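Local coordinates for nitrogen regulatory protein P-II (Thiomonas intermedia, PDB 5D4L) that binds ADP and AMP and, as a PII-like signalling protein regulated by bicarbonate, probably adjusts the activity of partner enzymes, at residues E60-F65 against P92-H97; G54-Y59 against S98-V103; P16-E21 against V78-V83. All coordinates share one frame; numbering follows the deposited sequence.

How the contacts relate
Contacts 1 and 2 sit side by side at the nucleotide site, with centres about 8 Å apart, and both use the long loop that follows strand 43-54. They are joined by a probable hydrogen bond of 2.6 Å from His62 NE2 to Gly99 O. Ser55, His56, Ser98 and Gly99, which bind AMP or ADP in other crystals of this protein, all belong to contact 2; no nucleotide is bound to this chain. Contact 3 lies farther along the sheet, its centre about 17 Å from that of contact 2 and about 22 Å from that of contact 1. Neighbouring strands link it to contact 2, where Glu21 N lies 2.9 Å from Phe102 O.

Contact 1 of 3, residues E60-F65 against P92-H97; sequences EGHLMF and PFFEAH
The His62 imidazole meets the carbonyl of Phe94 with its edge: Phe94 O lies near the ring plane, 3.0 Å from His62 CE1. The Phe94 ring stands almost upright to the imidazole, the planes at 87°, but its approach is oblique, and the nearest side-chain touch is His62 CE1 to Phe94 CB, at 3.6 Å. Within the turn, one face of the Phe93 ring carries CB of His97, displaced toward the rim, while the edge of the Phe94 ring has His97 O in its plane. In the PII fold this is where the loop between strands 43-54 and 71-78, the equivalent of the T-loop, leans on the turn after helix 83-94, the B-loop region.

The His62 ring projects into the turn because CG is anti to the backbone N (chi1 178°). There CE1 faces two carbonyl oxygens of the turn, with His97 O 3.4 Å away. ND1 is 3.3 Å from Phe94 O, but the angle is too poor for a hydrogen bond; the polar grip comes instead from NE2, which bonds to Gly99 O and so ties the ring to the backbone leading into strand 100-111. Beside it the CD1 branch of Leu63 lies against the backbone, 3.4 Å from Ala96 C.

The turn has its own brace. Phe93 O accepts both Ala96 N and the imidazole of His97, so a single carbonyl fixes the chain and the rotation of that ring. Phe93 also stacks on Phe31, carrying the aromatic packing toward helix 29-39. The brace from the His97 ring runs nearly in its own plane, ND1 meeting a lone pair of Phe93 O at 3.0 Å with an N-H...O angle of 150°.

Contact 2 of 3, residues G54-Y59 against S98-V103; sequences GSHGMY and SGVVFV
His56 turns its imidazole toward strand 100-111 with an unusual first torsion, chi1 -145°, well off a staggered position, while Phe102 swings its ring back to meet it with CG anti to its carbonyl carbon (chi1 -63°). The result is a T-shaped, edge-to-face pair at the base of the T-loop equivalent of the PII fold: Phe102 CZ points at the centre of the imidazole, 3.6 Å above its plane, with the rings at 70° and their centroids 5.0 Å apart. The same phenyl edge also takes up the backbone, Phe102 CE1 lying 3.5 Å from His56 O in the plane of the phenyl ring. The two methyls of Val100 meet different residues of the loop, CG1 lying 3.9 Å from His56 ND1 and CG2 3.8 Å from Met58 CG. Met58, bent at chi2 and chi3, runs antiparallel alongside the Val100 side chain and also touches Phe94.

His56, an AMP- and ADP-binding residue in other crystals, gives its NE2-H to Ile75 O of the second subunit, so the ring facing Phe102 also fastens a subunit boundary. Replacing it with an alanine would probably leave Phe102 CZ without its facing ring and Ile75 O of the second subunit without this donor. Farther along the loop, Met58 CE ends 3.5 Å from Gly99 O, at the nucleotide-site turn.

Contact 3 of 3, residues P16-E21 against V78-V83; sequences PLKKLE and VPEELV
Lys18 and Val83 cross at about a right angle, with Val83 CG2 wedged against the root of the lysine, 3.7 Å from Lys18 CB. Leu20, two residues along the strand, approaches the same methyl obliquely, Leu20 CD1 lying 4.1 Å from Val83 CG2. One valine branch thus packs on two side chains of the same sheet face. With the CG of Lys18 anti to the carbonyl carbon (chi1 -63°), this atom comes to 3.7 Å from Glu80 CA; the bend at chi2 then leads the chain off, and its amine makes a salt bridge with Asp105. Val78 is on this face too, and with Leu20 it packs against Leu86 of helix 83-94.

The backbones are locked by an antiparallel hydrogen-bonded pair: Lys18 N to Val78 O and Val78 N to Lys18 O, both 2.8 Å. Just beyond, the CD2 branch of Leu17 lies 3.9 Å from Pro79 N, and a water bridges Pro16 O and Glu80 N where the chain leaves the sheet. On the reverse face Lys19 holds Glu21 of its own strand and also Glu21 of the third subunit, facing the trimer core.

Strand 71-78 lies beside 12-25, and helix 83-94 then carries the chain across to 100-111 on the other flank, the beta-alpha-beta crossover of the ferredoxin-like PII fold.

Contact 1 of 3, residues E60-F65 against P92-H97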
loop_
_atom_site.group_PDB
_atom_site.type_symbol
_atom_site.label_atom_id
_atom_site.label_comp_id
_atom_site.label_asym_id
_atom_site.label_seq_id
_atom_site.Cartn_x
_atom_site.Cartn_y
_atom_site.Cartn_z
ATOM N N GLU A 60 19.697 -11.427 5.685
ATOM C CA GLU A 60 20.162 -12.476 4.770
ATOM C C GLU A 60 19.890 -13.841 5.371
ATOM O O GLU A 60 20.138 -14.064 6.550
ATOM C CB GLU A 60 21.651 -12.359 4.446
ATOM C CG GLU A 60 22.037 -13.287 3.295
ATOM C CD GLU A 60 23.539 -13.487 3.096
ATOM O OE1 GLU A 60 24.354 -12.852 3.796
ATOM O OE2 GLU A 60 23.907 -14.295 2.221
ATOM N N GLY A 61 19.357 -14.746 4.559
ATOM C CA GLY A 61 18.973 -16.053 5.045
ATOM C C GLY A 61 17.504 -16.189 5.404
ATOM O O GLY A 61 17.035 -17.307 5.614
ATOM N N HIS A 62 16.773 -15.074 5.491
ATOM C CA HIS A 62 15.338 -15.171 5.746
ATOM C C HIS A 62 14.668 -15.847 4.566
ATOM O O HIS A 62 15.018 -15.580 3.419
ATOM C CB HIS A 62 14.688 -13.810 5.989
ATOM C CG HIS A 62 13.207 -13.902 6.193
ATOM N ND1 HIS A 62 12.643 -14.675 7.190
ATOM C CD2 HIS A 62 12.172 -13.353 5.509
ATOM C CE1 HIS A 62 11.324 -14.591 7.114
ATOM N NE2 HIS A 62 11.013 -13.796 6.105
ATOM N N LEU A 63 13.712 -16.730 4.849
ATOM C CA LEU A 63 13.107 -17.546 3.803
ATOM C C LEU A 63 12.469 -16.671 2.738
ATOM O O LEU A 63 11.704 -15.759 3.051
ATOM C CB LEU A 63 12.081 -18.502 4.403
ATOM C CG LEU A 63 12.689 -19.381 5.497
ATOM C CD1 LEU A 63 11.670 -20.360 6.082
ATOM C CD2 LEU A 63 13.910 -20.116 4.952
ATOM N N MET A 64 12.823 -16.930 1.483
ATOM C CA MET A 64 12.280 -16.184 0.365
ATOM C C MET A 64 10.922 -16.707 -0.049
ATOM O O MET A 64 10.576 -17.836 0.246
ATOM C CB MET A 64 13.229 -16.244 -0.834
ATOM C CG MET A 64 14.553 -15.497 -0.603
ATOM S SD MET A 64 15.704 -15.542 -1.996
ATOM C CE MET A 64 16.110 -17.279 -2.074
ATOM N N PHE A 65 10.171 -15.859 -0.741
ATOM C CA PHE A 65 8.982 -16.248 -1.477
ATOM C C PHE A 65 9.398 -16.979 -2.747
ATOM O O PHE A 65 10.456 -16.695 -3.321
ATOM C CB PHE A 65 8.149 -15.018 -1.887
ATOM C CG PHE A 65 7.595 -14.213 -0.744
ATOM C CD1 PHE A 65 6.957 -14.825 0.321
ATOM C CD2 PHE A 65 7.685 -12.827 -0.763
ATOM C CE1 PHE A 65 6.419 -14.058 1.376
ATOM C CE2 PHE A 65 7.148 -12.050 0.278
ATOM C CZ PHE A 65 6.513 -12.666 1.348
ATOM N N PRO A 92 9.073 -15.534 15.812
ATOM C CA PRO A 92 9.197 -16.996 15.769
ATOM C C PRO A 92 8.621 -17.569 14.491
ATOM O O PRO A 92 9.170 -18.528 13.928
ATOM C CB PRO A 92 8.387 -17.454 16.987
ATOM C CG PRO A 92 8.494 -16.324 17.942
ATOM C CD PRO A 92 8.468 -15.076 17.078
ATOM N N PHE A 93 7.524 -16.967 14.032
ATOM C CA PHE A 93 6.861 -17.416 12.817
ATOM C C PHE A 93 7.755 -17.228 11.588
ATOM O O PHE A 93 7.810 -18.104 10.712
ATOM C CB PHE A 93 5.527 -16.681 12.607
ATOM C CG PHE A 93 4.885 -16.988 11.294
ATOM C CD1 PHE A 93 4.152 -18.151 11.130
ATOM C CD2 PHE A 93 5.053 -16.140 10.204
ATOM C CE1 PHE A 93 3.582 -18.458 9.907
ATOM C CE2 PHE A 93 4.487 -16.441 8.974
ATOM C CZ PHE A 93 3.753 -17.597 8.827
ATOM N N PHE A 94 8.439 -16.089 11.516
ATOM C CA PHE A 94 9.251 -15.778 10.338
ATOM C C PHE A 94 10.535 -16.591 10.299
ATOM O O PHE A 94 11.152 -16.738 9.246
ATOM C CB PHE A 94 9.565 -14.281 10.279
ATOM C CG PHE A 94 8.381 -13.453 9.872
ATOM C CD1 PHE A 94 7.511 -13.914 8.890
ATOM C CD2 PHE A 94 8.103 -12.243 10.492
ATOM C CE1 PHE A 94 6.401 -13.186 8.528
ATOM C CE2 PHE A 94 6.990 -11.503 10.120
ATOM C CZ PHE A 94 6.141 -11.976 9.139
ATOM N N GLU A 95 10.921 -17.148 11.441
ATOM C CA GLU A 95 12.095 -18.016 11.488
ATOM C C GLU A 95 11.888 -19.309 10.706
ATOM O O GLU A 95 12.850 -19.928 10.268
ATOM C CB GLU A 95 12.463 -18.322 12.941
ATOM C CG GLU A 95 13.281 -17.203 13.558
ATOM C CD GLU A 95 13.360 -17.263 15.071
ATOM O OE1 GLU A 95 13.747 -16.229 15.659
ATOM O OE2 GLU A 95 13.042 -18.322 15.672
ATOM N N ALA A 96 10.632 -19.704 10.506
ATOM C CA ALA A 96 10.341 -20.943 9.791
ATOM C C ALA A 96 9.423 -20.734 8.577
ATOM O O ALA A 96 9.080 -21.688 7.871
ATOM C CB ALA A 96 9.725 -21.960 10.746
ATOM N N HIS A 97 9.025 -19.494 8.311
ATOM C CA HIS A 97 8.164 -19.249 7.154
ATOM C C HIS A 97 8.545 -17.973 6.435
ATOM O O HIS A 97 9.001 -17.018 7.051
ATOM C CB HIS A 97 6.690 -19.167 7.576
ATOM C CG HIS A 97 6.196 -20.366 8.324
ATOM N ND1 HIS A 97 6.205 -20.435 9.701
ATOM C CD2 HIS A 97 5.671 -21.535 7.891
ATOM C CE1 HIS A 97 5.714 -21.601 10.085
ATOM N NE2 HIS A 97 5.392 -22.292 9.005
#

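Contact 2 of 3, residues G54-Y59 against S98-V103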
loop_
_atom_site.group_PDB
_atom_site.type_symbol
_atom_site.label_atom_id
_atom_site.label_comp_id
_atom_site.label_asym_id
_atom_site.label_seq_id
_atom_site.Cartn_x
_atom_site.Cartn_y
_atom_site.Cartn_z
ATOM N N GLY A 54 11.649 -14.075 -3.984
ATOM C CA GLY A 54 12.896 -13.636 -3.377
ATOM C C GLY A 54 12.768 -12.954 -2.027
ATOM O O GLY A 54 11.761 -13.090 -1.331
ATOM N N SER A 55 13.812 -12.223 -1.652
ATOM C CA SER A 55 13.856 -11.562 -0.348
ATOM C C SER A 55 13.232 -10.182 -0.428
ATOM O O SER A 55 13.498 -9.413 -1.361
ATOM C CB SER A 55 15.294 -11.448 0.164
ATOM O OG SER A 55 15.322 -10.859 1.453
ATOM N N HIS A 56 12.419 -9.855 0.563
ATOM C CA HIS A 56 11.640 -8.640 0.481
ATOM C C HIS A 56 12.040 -7.654 1.566
ATOM O O HIS A 56 11.185 -7.015 2.168
ATOM C CB HIS A 56 10.147 -8.969 0.567
ATOM C CG HIS A 56 9.285 -8.082 -0.277
ATOM N ND1 HIS A 56 7.906 -8.113 -0.228
ATOM C CD2 HIS A 56 9.608 -7.141 -1.195
ATOM C CE1 HIS A 56 7.417 -7.224 -1.078
ATOM N NE2 HIS A 56 8.428 -6.622 -1.678
ATOM N N GLY A 57 13.343 -7.546 1.823
ATOM C CA GLY A 57 13.864 -6.556 2.751
ATOM C C GLY A 57 14.384 -7.077 4.079
ATOM O O GLY A 57 14.839 -6.301 4.926
ATOM N N MET A 58 14.331 -8.388 4.270
ATOM C CA MET A 58 14.711 -8.986 5.550
ATOM C C MET A 58 16.205 -9.301 5.638
ATOM O O MET A 58 16.951 -9.094 4.682
ATOM C CB MET A 58 13.891 -10.255 5.794
ATOM C CG MET A 58 12.414 -9.981 6.082
ATOM S SD MET A 58 12.073 -9.597 7.818
ATOM C CE MET A 58 11.255 -11.120 8.327
ATOM N N TYR A 59 16.631 -9.789 6.800
ATOM C CA TYR A 59 18.009 -10.232 7.011
ATOM C C TYR A 59 18.414 -11.366 6.062
ATOM O O TYR A 59 17.569 -12.179 5.681
ATOM C CB TYR A 59 18.187 -10.676 8.461
ATOM C CG TYR A 59 17.147 -11.666 8.938
ATOM C CD1 TYR A 59 17.356 -13.039 8.821
ATOM C CD2 TYR A 59 15.960 -11.229 9.528
ATOM C CE1 TYR A 59 16.404 -13.949 9.272
ATOM C CE2 TYR A 59 15.002 -12.124 9.972
ATOM C CZ TYR A 59 15.226 -13.481 9.844
ATOM O OH TYR A 59 14.280 -14.371 10.296
ATOM N N SER A 98 8.327 -17.946 5.133
ATOM C CA SER A 98 8.566 -16.734 4.361
ATOM C C SER A 98 7.625 -15.605 4.786
ATOM O O SER A 98 6.566 -15.849 5.372
ATOM C CB SER A 98 8.383 -17.009 2.881
ATOM O OG SER A 98 7.015 -17.270 2.622
ATOM N N GLY A 99 8.009 -14.367 4.491
ATOM C CA GLY A 99 7.144 -13.237 4.780
ATOM C C GLY A 99 7.847 -12.043 5.394
ATOM O O GLY A 99 8.978 -12.157 5.858
ATOM N N VAL A 100 7.158 -10.901 5.405
ATOM C CA VAL A 100 7.734 -9.652 5.880
ATOM C C VAL A 100 6.650 -8.727 6.471
ATOM O O VAL A 100 5.450 -8.889 6.185
ATOM C CB VAL A 100 8.491 -8.938 4.724
ATOM C CG1 VAL A 100 7.508 -8.430 3.665
ATOM C CG2 VAL A 100 9.408 -7.821 5.246
ATOM N N VAL A 101 7.074 -7.780 7.307
ATOM C CA VAL A 101 6.206 -6.713 7.810
ATOM C C VAL A 101 6.819 -5.361 7.483
ATOM O O VAL A 101 7.918 -5.035 7.948
ATOM C CB VAL A 101 5.971 -6.799 9.333
ATOM C CG1 VAL A 101 5.067 -5.664 9.806
ATOM C CG2 VAL A 101 5.372 -8.135 9.706
ATOM N N PHE A 102 6.109 -4.597 6.653
ATOM C CA PHE A 102 6.458 -3.219 6.331
ATOM C C PHE A 102 5.771 -2.279 7.299
ATOM O O PHE A 102 4.545 -2.279 7.394
ATOM C CB PHE A 102 6.028 -2.848 4.896
ATOM C CG PHE A 102 6.709 -3.641 3.819
ATOM C CD1 PHE A 102 7.961 -4.186 4.023
ATOM C CD2 PHE A 102 6.101 -3.825 2.600
ATOM C CE1 PHE A 102 8.589 -4.899 3.038
ATOM C CE2 PHE A 102 6.729 -4.537 1.610
ATOM C CZ PHE A 102 7.969 -5.081 1.837
ATOM N N VAL A 103 6.549 -1.469 7.999
ATOM C CA VAL A 103 6.001 -0.471 8.905
ATOM C C VAL A 103 6.001 0.916 8.241
ATOM O O VAL A 103 7.049 1.369 7.798
ATOM C CB VAL A 103 6.815 -0.433 10.221
ATOM C CG1 VAL A 103 6.287 0.642 11.152
ATOM C CG2 VAL A 103 6.777 -1.787 10.901
#

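Contact 3 of 3, residues P16-E21 against V78-V83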
loop_
_atom_site.group_PDB
_atom_site.type_symbol
_atom_site.label_atom_id
_atom_site.label_comp_id
_atom_site.label_asym_id
_atom_site.label_seq_id
_atom_site.Cartn_x
_atom_site.Cartn_y
_atom_site.Cartn_z
ATOM N N PRO A 16 -1.804 10.470 14.227
ATOM C CA PRO A 16 -0.757 9.612 13.663
ATOM C C PRO A 16 -0.900 8.167 14.139
ATOM O O PRO A 16 -1.213 7.922 15.286
ATOM C CB PRO A 16 0.537 10.240 14.189
ATOM C CG PRO A 16 0.139 10.877 15.487
ATOM C CD PRO A 16 -1.314 11.293 15.352
ATOM N N LEU A 17 -0.675 7.226 13.239
ATOM C CA LEU A 17 -0.709 5.807 13.550
ATOM C C LEU A 17 0.408 5.164 12.749
ATOM O O LEU A 17 1.013 5.824 11.910
ATOM C CB LEU A 17 -2.055 5.174 13.183
ATOM C CG LEU A 17 -3.317 5.523 13.970
ATOM C CD1 LEU A 17 -4.482 4.906 13.263
ATOM C CD2 LEU A 17 -3.243 4.998 15.373
ATOM N N LYS A 18 0.652 3.881 13.004
ATOM C CA LYS A 18 1.582 3.063 12.232
ATOM C C LYS A 18 0.769 2.135 11.350
ATOM O O LYS A 18 -0.180 1.522 11.828
ATOM C CB LYS A 18 2.496 2.250 13.152
ATOM C CG LYS A 18 3.415 3.093 14.035
ATOM C CD LYS A 18 4.371 3.879 13.146
ATOM C CE LYS A 18 5.540 4.479 13.902
ATOM N NZ LYS A 18 6.363 5.311 12.985
ATOM N N LYS A 19 1.109 2.040 10.068
ATOM C CA LYS A 19 0.434 1.074 9.209
ATOM C C LYS A 19 1.367 -0.076 8.885
ATOM O O LYS A 19 2.461 0.125 8.379
ATOM C CB LYS A 19 -0.065 1.693 7.912
ATOM C CG LYS A 19 -1.050 0.777 7.176
ATOM C CD LYS A 19 -1.328 1.207 5.743
ATOM C CE LYS A 19 -0.374 0.577 4.781
ATOM N NZ LYS A 19 -0.680 0.942 3.342
ATOM N N LEU A 20 0.895 -1.273 9.184
ATOM C CA LEU A 20 1.632 -2.505 9.011
ATOM C C LEU A 20 1.106 -3.211 7.780
ATOM O O LEU A 20 -0.097 -3.419 7.665
ATOM C CB LEU A 20 1.461 -3.395 10.244
ATOM C CG LEU A 20 2.409 -3.426 11.444
ATOM C CD1 LEU A 20 3.087 -2.118 11.720
ATOM C CD2 LEU A 20 1.592 -3.825 12.653
ATOM N N GLU A 21 1.995 -3.540 6.845
ATOM C CA GLU A 21 1.655 -4.415 5.732
ATOM C C GLU A 21 2.353 -5.746 5.962
ATOM O O GLU A 21 3.575 -5.834 5.877
ATOM C CB GLU A 21 2.063 -3.798 4.392
ATOM C CG GLU A 21 1.304 -2.504 4.063
ATOM C CD GLU A 21 1.754 -1.860 2.761
ATOM O OE1 GLU A 21 1.013 -1.004 2.236
ATOM O OE2 GLU A 21 2.845 -2.210 2.252
ATOM N N VAL A 78 -2.308 0.878 13.581
ATOM C CA VAL A 78 -1.975 0.481 14.931
ATOM C C VAL A 78 -1.249 1.630 15.645
ATOM O O VAL A 78 -0.452 2.339 15.020
ATOM C CB VAL A 78 -1.118 -0.831 14.836
ATOM C CG1 VAL A 78 0.272 -0.683 15.405
ATOM C CG2 VAL A 78 -1.868 -2.013 15.381
ATOM N N PRO A 79 -1.539 1.852 16.937
ATOM C CA PRO A 79 -0.791 2.874 17.679
ATOM C C PRO A 79 0.689 2.520 17.711
ATOM O O PRO A 79 1.001 1.352 17.633
ATOM C CB PRO A 79 -1.400 2.816 19.087
ATOM C CG PRO A 79 -2.707 2.108 18.919
ATOM C CD PRO A 79 -2.513 1.151 17.794
ATOM N N GLU A 80 1.570 3.500 17.829
ATOM C CA GLU A 80 3.006 3.253 17.743
ATOM C C GLU A 80 3.466 2.205 18.755
ATOM O O GLU A 80 4.277 1.344 18.438
ATOM C CB GLU A 80 3.761 4.574 17.939
ATOM C CG GLU A 80 5.271 4.453 18.153
ATOM C CD GLU A 80 5.652 4.409 19.628
ATOM O OE1 GLU A 80 4.865 4.901 20.466
ATOM O OE2 GLU A 80 6.749 3.905 19.952
ATOM N N GLU A 81 2.910 2.270 19.963
ATOM C CA GLU A 81 3.255 1.373 21.059
ATOM C C GLU A 81 2.997 -0.103 20.757
ATOM O O GLU A 81 3.596 -0.979 21.369
ATOM C CB GLU A 81 2.468 1.786 22.306
ATOM C CG GLU A 81 0.958 1.858 22.058
ATOM C CD GLU A 81 0.271 3.012 22.777
ATOM O OE1 GLU A 81 0.965 3.991 23.124
ATOM O OE2 GLU A 81 -0.969 2.946 22.977
ATOM N N LEU A 82 2.097 -0.398 19.828
ATOM C CA LEU A 82 1.794 -1.797 19.549
ATOM C C LEU A 82 2.799 -2.450 18.599
ATOM O O LEU A 82 2.771 -3.659 18.412
ATOM C CB LEU A 82 0.389 -1.945 18.968
ATOM C CG LEU A 82 -0.731 -2.160 19.980
ATOM C CD1 LEU A 82 -2.033 -2.519 19.274
ATOM C CD2 LEU A 82 -0.359 -3.254 20.978
ATOM N N VAL A 83 3.685 -1.656 18.004
ATOM C CA VAL A 83 4.510 -2.163 16.905
ATOM C C VAL A 83 5.583 -3.129 17.380
ATOM O O VAL A 83 5.656 -4.242 16.883
ATOM C CB VAL A 83 5.157 -1.013 16.129
ATOM C CG1 VAL A 83 6.356 -1.499 15.341
ATOM C CG2 VAL A 83 4.109 -0.352 15.223
HETATM O O HOH W 1 1.024 6.325 17.086
#